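Local coordinates for protein phage terminase large subunit (PDB 7KS4) that probably acts as the ATP-driven motor that pumps viral DNA into empty capsids and as the endonuclease that cuts the genome, the present chain being its N-terminal ATPase domain, at residues 179-184 / 188-193; 202-207 / 221-226. One frame throughout, in Å; residues are numbered along the deposited sequence.

Contact 1 (179-184 / 188-193); sequences ALIIST and LNWFYE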
ATOM      1  N   ALA A 179       0.940   8.464  -1.765  1.00 25.67           N
ATOM      2  CA  ALA A 179       1.603   7.447  -0.973  1.00 25.35           C
ATOM      3  C   ALA A 179       0.548   6.735  -0.157  1.00 24.89           C
ATOM      4  O   ALA A 179      -0.320   7.385   0.436  1.00 26.04           O
ATOM      5  CB  ALA A 179       2.662   8.044  -0.045  1.00 26.34           C
ATOM      6  N   LEU A 180       0.625   5.410  -0.148  1.00 24.61           N
ATOM      7  CA  LEU A 180      -0.135   4.561   0.758  1.00 26.21           C
ATOM      8  C   LEU A 180       0.858   3.928   1.728  1.00 25.72           C
ATOM      9  O   LEU A 180       1.678   3.097   1.330  1.00 24.67           O
ATOM     10  CB  LEU A 180      -0.917   3.510  -0.022  1.00 25.98           C
ATOM     11  CG  LEU A 180      -1.701   2.491   0.793  1.00 25.98           C
ATOM     12  CD1 LEU A 180      -2.714   3.159   1.721  1.00 26.81           C
ATOM     13  CD2 LEU A 180      -2.383   1.525  -0.174  1.00 25.76           C
ATOM     14  N   ILE A 181       0.777   4.327   2.994  1.00 24.65           N
ATOM     15  CA  ILE A 181       1.761   3.995   4.019  1.00 26.50           C
ATOM     16  C   ILE A 181       1.065   3.079   5.008  1.00 26.61           C
ATOM     17  O   ILE A 181       0.205   3.525   5.774  1.00 27.94           O
ATOM     18  CB  ILE A 181       2.302   5.259   4.697  1.00 26.34           C
ATOM     19  CG1 ILE A 181       2.886   6.193   3.628  1.00 25.96           C
ATOM     20  CG2 ILE A 181       3.344   4.917   5.762  1.00 27.23           C
ATOM     21  CD1 ILE A 181       3.231   7.581   4.145  1.00 27.90           C
ATOM     22  N   ILE A 182       1.443   1.809   5.008  1.00 28.46           N
ATOM     23  CA  ILE A 182       0.701   0.769   5.711  0.63 30.40           C
ATOM     24  C   ILE A 182       1.661   0.003   6.609  1.00 30.93           C
ATOM     25  O   ILE A 182       2.793  -0.293   6.219  1.00 32.46           O
ATOM     26  CB  ILE A 182      -0.021  -0.186   4.730  0.63 31.14           C
ATOM     27  CG1 ILE A 182       0.978  -0.905   3.824  0.63 32.52           C
ATOM     28  CG2 ILE A 182      -1.001   0.598   3.886  0.63 31.54           C
ATOM     29  CD1 ILE A 182       0.342  -1.831   2.791  0.63 34.33           C
ATOM     30  N   SER A 183       1.208  -0.314   7.820  1.00 31.04           N
ATOM     31  CA  SER A 183       2.076  -1.041   8.738  1.00 30.35           C
ATOM     32  C   SER A 183       1.296  -1.515   9.951  1.00 30.26           C
ATOM     33  O   SER A 183       0.283  -0.922  10.327  1.00 30.21           O
ATOM     34  CB  SER A 183       3.242  -0.160   9.212  1.00 31.45           C
ATOM     35  OG  SER A 183       4.257  -0.930   9.839  1.00 32.57           O
ATOM     36  N   THR A 184       1.784  -2.585  10.561  1.00 31.32           N
ATOM     37  CA  THR A 184       1.500  -2.745  11.976  1.00 33.44           C
ATOM     38  C   THR A 184       2.420  -1.809  12.753  1.00 32.78           C
ATOM     39  O   THR A 184       3.545  -1.556  12.318  1.00 34.21           O
ATOM     40  CB  THR A 184       1.727  -4.185  12.427  1.00 36.64           C
ATOM     41  OG1 THR A 184       3.108  -4.517  12.254  1.00 38.38           O
ATOM     42  CG2 THR A 184       0.869  -5.145  11.611  1.00 37.18           C
ATOM     43  N   LEU A 188       6.363   4.627  19.026  1.00 36.13           N
ATOM     44  CA  LEU A 188       6.146   6.041  18.729  1.00 35.84           C
ATOM     45  C   LEU A 188       7.312   6.549  17.886  1.00 34.08           C
ATOM     46  O   LEU A 188       8.225   7.233  18.360  1.00 33.34           O
ATOM     47  CB  LEU A 188       5.982   6.831  20.019  1.00 37.79           C
ATOM     48  CG  LEU A 188       4.924   6.254  20.959  1.00 40.34           C
ATOM     49  CD1 LEU A 188       4.865   7.069  22.234  1.00 42.58           C
ATOM     50  CD2 LEU A 188       3.550   6.207  20.291  1.00 40.72           C
ATOM     51  N   ASN A 189       7.263   6.198  16.601  1.00 31.49           N
ATOM     52  CA  ASN A 189       8.268   6.607  15.631  1.00 32.21           C
ATOM     53  C   ASN A 189       7.609   7.393  14.504  1.00 32.23           C
ATOM     54  O   ASN A 189       6.490   7.889  14.667  1.00 32.58           O
ATOM     55  CB  ASN A 189       9.018   5.388  15.094  1.00 32.87           C
ATOM     56  CG  ASN A 189       8.129   4.451  14.291  1.00 33.01           C
ATOM     57  OD1 ASN A 189       6.947   4.715  14.061  1.00 31.26           O
ATOM     58  ND2 ASN A 189       8.703   3.332  13.876  1.00 34.27           N
ATOM     59  N   TRP A 190       8.289   7.529  13.362  1.00 31.63           N
ATOM     60  CA  TRP A 190       7.761   8.381  12.303  1.00 30.86           C
ATOM     61  C   TRP A 190       6.399   7.905  11.810  1.00 30.66           C
ATOM     62  O   TRP A 190       5.564   8.729  11.426  1.00 30.98           O
ATOM     63  CB  TRP A 190       8.755   8.459  11.139  1.00 31.86           C
ATOM     64  CG  TRP A 190       8.773   7.253  10.257  1.00 31.46           C
ATOM     65  CD1 TRP A 190       9.483   6.105  10.452  1.00 32.24           C
ATOM     66  CD2 TRP A 190       8.057   7.082   9.032  1.00 30.40           C
ATOM     67  NE1 TRP A 190       9.254   5.226   9.419  1.00 32.20           N
ATOM     68  CE2 TRP A 190       8.385   5.804   8.532  1.00 32.36           C
ATOM     69  CE3 TRP A 190       7.175   7.885   8.306  1.00 30.18           C
ATOM     70  CZ2 TRP A 190       7.854   5.306   7.341  1.00 32.10           C
ATOM     71  CZ3 TRP A 190       6.652   7.392   7.116  1.00 32.33           C
ATOM     72  CH2 TRP A 190       6.995   6.114   6.647  1.00 32.39           C
ATOM     73  N   PHE A 191       6.149   6.590  11.820  1.00 30.02           N
ATOM     74  CA  PHE A 191       4.863   6.084  11.347  1.00 29.19           C
ATOM     75  C   PHE A 191       3.730   6.546  12.251  1.00 29.90           C
ATOM     76  O   PHE A 191       2.632   6.857  11.775  1.00 29.59           O
ATOM     77  CB  PHE A 191       4.905   4.560  11.264  1.00 29.55           C
ATOM     78  CG  PHE A 191       3.601   3.933  10.865  1.00 30.24           C
ATOM     79  CD1 PHE A 191       3.204   3.915   9.540  1.00 30.23           C
ATOM     80  CD2 PHE A 191       2.784   3.338  11.815  1.00 30.79           C
ATOM     81  CE1 PHE A 191       2.008   3.334   9.168  1.00 30.91           C
ATOM     82  CE2 PHE A 191       1.583   2.748  11.446  1.00 31.89           C
ATOM     83  CZ  PHE A 191       1.196   2.744  10.120  1.00 32.01           C
ATOM     84  N   TYR A 192       3.987   6.600  13.561  1.00 31.04           N
ATOM     85  CA  TYR A 192       3.014   7.152  14.498  1.00 30.45           C
ATOM     86  C   TYR A 192       2.717   8.615  14.189  1.00 30.52           C
ATOM     87  O   TYR A 192       1.556   9.041  14.208  1.00 29.38           O
ATOM     88  CB  TYR A 192       3.549   7.002  15.922  1.00 31.64           C
ATOM     89  CG  TYR A 192       2.855   7.874  16.933  1.00 33.02           C
ATOM     90  CD1 TYR A 192       1.525   7.652  17.281  1.00 34.01           C
ATOM     91  CD2 TYR A 192       3.532   8.919  17.551  1.00 34.00           C
ATOM     92  CE1 TYR A 192       0.886   8.458  18.217  1.00 35.54           C
ATOM     93  CE2 TYR A 192       2.907   9.726  18.482  1.00 35.42           C
ATOM     94  CZ  TYR A 192       1.588   9.490  18.817  1.00 36.49           C
ATOM     95  OH  TYR A 192       0.976  10.300  19.745  1.00 37.19           O
ATOM     96  N   GLU A 193       3.758   9.401  13.920  1.00 31.92           N
ATOM     97  CA  GLU A 193       3.560  10.809  13.597  1.00 33.77           C
ATOM     98  C   GLU A 193       2.700  10.969  12.353  1.00 31.83           C
ATOM     99  O   GLU A 193       1.746  11.756  12.342  1.00 32.60           O
ATOM    100  CB  GLU A 193       4.909  11.488  13.404  1.00 35.71           C
ATOM    101  CG  GLU A 193       5.773  11.378  14.627  1.00 40.04           C
ATOM    102  CD  GLU A 193       7.178  11.848  14.408  1.00 43.02           C
ATOM    103  OE1 GLU A 193       7.581  12.062  13.240  1.00 43.87           O
ATOM    104  OE2 GLU A 193       7.875  12.003  15.427  1.00 45.94           O
TER

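Contact 2 (202-207 / 221-226); sequences GLKEGI and SFHAAS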
ATOM      1  N   GLY A 202     -11.098  10.498  16.491  1.00 43.94           N
ATOM      2  CA  GLY A 202     -11.297  10.830  17.881  1.00 45.44           C
ATOM      3  C   GLY A 202     -10.484   9.970  18.835  1.00 45.31           C
ATOM      4  O   GLY A 202      -9.684   9.111  18.454  1.00 42.25           O
ATOM      5  N   LEU A 203     -10.720  10.232  20.120  1.00 50.50           N
ATOM      6  CA  LEU A 203     -10.023   9.522  21.181  1.00 52.00           C
ATOM      7  C   LEU A 203     -10.198   8.018  21.020  1.00 52.96           C
ATOM      8  O   LEU A 203     -11.314   7.526  20.832  1.00 53.56           O
ATOM      9  CB  LEU A 203     -10.557   9.986  22.538  1.00 54.54           C
ATOM     10  CG  LEU A 203      -9.912   9.462  23.821  1.00 56.71           C
ATOM     11  CD1 LEU A 203      -8.400   9.298  23.704  1.00 55.08           C
ATOM     12  CD2 LEU A 203     -10.255  10.404  24.976  1.00 58.81           C
ATOM     13  N   LYS A 204      -9.089   7.287  21.082  1.00 51.65           N
ATOM     14  CA  LYS A 204      -9.139   5.835  21.019  1.00 53.89           C
ATOM     15  C   LYS A 204      -7.985   5.254  21.823  1.00 53.62           C
ATOM     16  O   LYS A 204      -6.849   5.725  21.721  1.00 50.57           O
ATOM     17  CB  LYS A 204      -9.091   5.336  19.569  1.00 54.24           C
ATOM     18  CG  LYS A 204     -10.481   5.053  18.984  1.00 56.98           C
ATOM     19  CD  LYS A 204     -10.422   4.360  17.628  1.00 57.43           C
ATOM     20  CE  LYS A 204      -9.664   3.037  17.690  1.00 58.29           C
ATOM     21  NZ  LYS A 204     -10.116   2.186  18.827  1.00 60.89           N
ATOM     22  N   GLU A 205      -8.287   4.243  22.633  1.00 57.33           N
ATOM     23  CA  GLU A 205      -7.251   3.560  23.390  1.00 58.83           C
ATOM     24  C   GLU A 205      -6.203   2.990  22.443  1.00 56.92           C
ATOM     25  O   GLU A 205      -6.503   2.571  21.322  1.00 55.43           O
ATOM     26  CB  GLU A 205      -7.864   2.447  24.244  1.00 64.69           C
ATOM     27  CG  GLU A 205      -6.873   1.734  25.158  1.00 68.64           C
ATOM     28  CD  GLU A 205      -7.531   0.667  26.022  1.00 74.37           C
ATOM     29  OE1 GLU A 205      -8.767   0.726  26.211  1.00 76.82           O
ATOM     30  OE2 GLU A 205      -6.811  -0.232  26.509  1.00 76.23           O
ATOM     31  N   GLY A 206      -4.952   2.988  22.901  1.00 55.27           N
ATOM     32  CA  GLY A 206      -3.847   2.533  22.090  1.00 53.54           C
ATOM     33  C   GLY A 206      -3.225   3.590  21.198  1.00 50.20           C
ATOM     34  O   GLY A 206      -2.144   3.348  20.644  1.00 49.27           O
ATOM     35  N   ILE A 207      -3.863   4.749  21.045  1.00 46.56           N
ATOM     36  CA  ILE A 207      -3.334   5.830  20.211  1.00 42.34           C
ATOM     37  C   ILE A 207      -3.085   7.057  21.084  1.00 41.03           C
ATOM     38  O   ILE A 207      -4.006   7.864  21.280  1.00 40.54           O
ATOM     39  CB  ILE A 207      -4.295   6.174  19.061  1.00 41.81           C
ATOM     40  CG1 ILE A 207      -4.621   4.936  18.216  1.00 42.66           C
ATOM     41  CG2 ILE A 207      -3.685   7.261  18.173  1.00 39.91           C
ATOM     42  CD1 ILE A 207      -5.711   5.175  17.184  1.00 42.66           C
ATOM     43  N   SER A 221      -5.994   8.829   7.778  1.00 31.77           N
ATOM     44  CA  SER A 221      -5.487   7.661   8.477  1.00 29.91           C
ATOM     45  C   SER A 221      -6.600   6.674   8.801  1.00 30.92           C
ATOM     46  O   SER A 221      -7.746   7.060   9.052  1.00 32.08           O
ATOM     47  CB  SER A 221      -4.781   8.060   9.762  1.00 30.22           C
ATOM     48  OG  SER A 221      -3.636   8.832   9.468  1.00 29.92           O
ATOM     49  N   PHE A 222      -6.228   5.395   8.815  1.00 31.33           N
ATOM     50  CA  PHE A 222      -7.146   4.288   9.039  1.00 33.65           C
ATOM     51  C   PHE A 222      -6.563   3.386  10.113  1.00 34.41           C
ATOM     52  O   PHE A 222      -5.346   3.162  10.148  1.00 32.73           O
ATOM     53  CB  PHE A 222      -7.365   3.512   7.741  1.00 35.13           C
ATOM     54  CG  PHE A 222      -7.630   4.399   6.562  1.00 34.92           C
ATOM     55  CD1 PHE A 222      -8.927   4.641   6.143  1.00 35.99           C
ATOM     56  CD2 PHE A 222      -6.584   5.018   5.891  1.00 34.58           C
ATOM     57  CE1 PHE A 222      -9.174   5.468   5.072  1.00 35.53           C
ATOM     58  CE2 PHE A 222      -6.831   5.840   4.821  1.00 35.66           C
ATOM     59  CZ  PHE A 222      -8.133   6.063   4.414  1.00 36.29           C
ATOM     60  N   HIS A 223      -7.434   2.880  10.989  1.00 34.23           N
ATOM     61  CA  HIS A 223      -7.019   2.074  12.129  1.00 35.37           C
ATOM     62  C   HIS A 223      -7.960   0.888  12.286  1.00 36.84           C
ATOM     63  O   HIS A 223      -9.180   1.044  12.194  1.00 37.06           O
ATOM     64  CB  HIS A 223      -7.009   2.895  13.420  1.00 35.89           C
ATOM     65  CG  HIS A 223      -6.404   2.166  14.575  1.00 38.28           C
ATOM     66  ND1 HIS A 223      -7.120   1.833  15.704  1.00 40.31           N
ATOM     67  CD2 HIS A 223      -5.156   1.678  14.761  1.00 39.29           C
ATOM     68  CE1 HIS A 223      -6.333   1.184  16.543  1.00 40.95           C
ATOM     69  NE2 HIS A 223      -5.136   1.077  15.994  1.00 40.91           N
ATOM     70  N   ALA A 224      -7.396  -0.293  12.520  1.00 37.37           N
ATOM     71  CA  ALA A 224      -8.217  -1.469  12.779  1.00 37.90           C
ATOM     72  C   ALA A 224      -7.356  -2.547  13.411  1.00 39.39           C
ATOM     73  O   ALA A 224      -6.271  -2.855  12.909  1.00 39.35           O
ATOM     74  CB  ALA A 224      -8.865  -1.996  11.492  1.00 38.53           C
ATOM     75  N   ALA A 225      -7.840  -3.108  14.515  1.00 39.87           N
ATOM     76  CA  ALA A 225      -7.259  -4.324  15.050  1.00 40.30           C
ATOM     77  C   ALA A 225      -7.633  -5.502  14.159  1.00 39.99           C
ATOM     78  O   ALA A 225      -8.575  -5.444  13.368  1.00 40.68           O
ATOM     79  CB  ALA A 225      -7.752  -4.569  16.478  1.00 40.79           C
ATOM     80  N   SER A 226      -6.875  -6.586  14.292  1.00 39.87           N
ATOM     81  CA  SER A 226      -7.199  -7.786  13.532  1.00 41.50           C
ATOM     82  C   SER A 226      -8.645  -8.205  13.768  1.00 40.77           C
ATOM     83  O   SER A 226      -9.338  -8.634  12.836  1.00 40.60           O
ATOM     84  CB  SER A 226      -6.241  -8.911  13.910  1.00 42.30           C
ATOM     85  OG  SER A 226      -4.899  -8.480  13.771  1.00 43.64           O
TER

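Contact 1 (179-184 / 188-193)
Phe191, in the first turn of helix 190-197, lays its ring against the end of strand 178-183, where Ser183 and Ile181 receive it. Its side chain leaves the helix toward the strand with CG anti to the backbone N (chi1 177°), which brings the ring over to the strand. Beyond CG, CD1 meets the CG2 methyl of Ile181 at 3.9 Å. The next atom, CE1, has the carbonyl oxygen of Ile181 at its edge, in the ring plane, 3.8 Å from CE1 to Ile181 O. Ser183 CB lies 3.7 Å from both CE1 and CZ, the tip of the ring, with CE2 a little farther. That CB sits over one face of the ring in a CH-pi contact, 3.8 Å from the centroid and 19° off the normal. The ring is thus met at its edge by one strand residue and over a face by another, with Val39 and Cys41 of strand 37-42 also touching it.

Ile181 is shared: its CG2, anti to the backbone N, also reaches Trp190 CH2 at 3.9 Å, at an oblique angle to the indole. The polar end of that indole is satisfied elsewhere, NE1 donating to Ile159 O. Ser183 offers carbon to the phenyl ring while its OG turns to polar partners, bonding to Thr184 O at 2.7 Å and hydrogen-bonded to Ala157 N. At the helix start, Asn189 serves as N-cap, its OD1 accepting a weak bond from Phe191 N.

No hydrogen bond joins the two segments; apolar packing and the CH-pi contact do the work. Close by, Thr184 N is hydrogen-bonded to Glu155 OE2, the predicted catalytic carboxylate. This is a strand-turn-helix connection at the C-terminal ends of the parallel strands of the P-loop NTPase sheet, beside the Walker B motif.

Contact 2 (202-207 / 221-226)
A type II beta turn, Lys204 to Ile207, in the long loop between helix 190-197 and strand 219-224 packs here against the outermost strand of the sheet through a single imidazole. His223 points toward the loop with CG anti to the backbone N (chi1 -172°), and two loop side chains meet its ring in different ways.

Ile207 comes from the opposite direction and sets its CD1 methyl over the centre of one face. This CH-pi contact measures 4.0 Å from CD1 to the ring centroid and is only 11° off the normal. Lys204 uses CE instead of its ammonium group: CE lies near the ring plane, at the edge, 3.4 Å from His223 ND1. The lysine chain bends at chi3 and chi4, and NZ lies 4.3 Å from His223 ND1 without bonding to it. ND1 is buried by this contact and has no partner in the model, whereas NE2 bonds to Ala255 O. The ring is held by that one hydrogen bond, by the Ile207 methyl over its face and by the Lys204 methylene at its edge.

The turn that presents these side chains is closed by Ile207 N donating to Lys204 O at 3.2 Å. Gly206 holds the positive-phi position (87°) of the type II turn. Ile207 also touches Phe195 and Leu196 of helix 190-197, and on the strand side His223 touches Cys41. What results is a beta turn of a connecting loop laid against the edge strand of the P-loop ATPase sheet.

Overall arrangement
The two contacts follow one another along the chain, and helix 190-197 serves both: its first turn packs on strand 178-183, and its later part touches Ile207 of contact 2. Their centres are 13 Å apart and their nearest atoms about 5 Å, without touching. Strand 37-42, lying between strands 178-183 and 219-224, bridges them, since Cys41 touches both Phe191 and His223. Contact 1 is nearer the catalytic site: the Ser183 side chain is about 4 Å from that of Glu155, the predicted ATPase active-site residue, whereas the side chain of His223 in contact 2 is about 12 Å from the bound ADP.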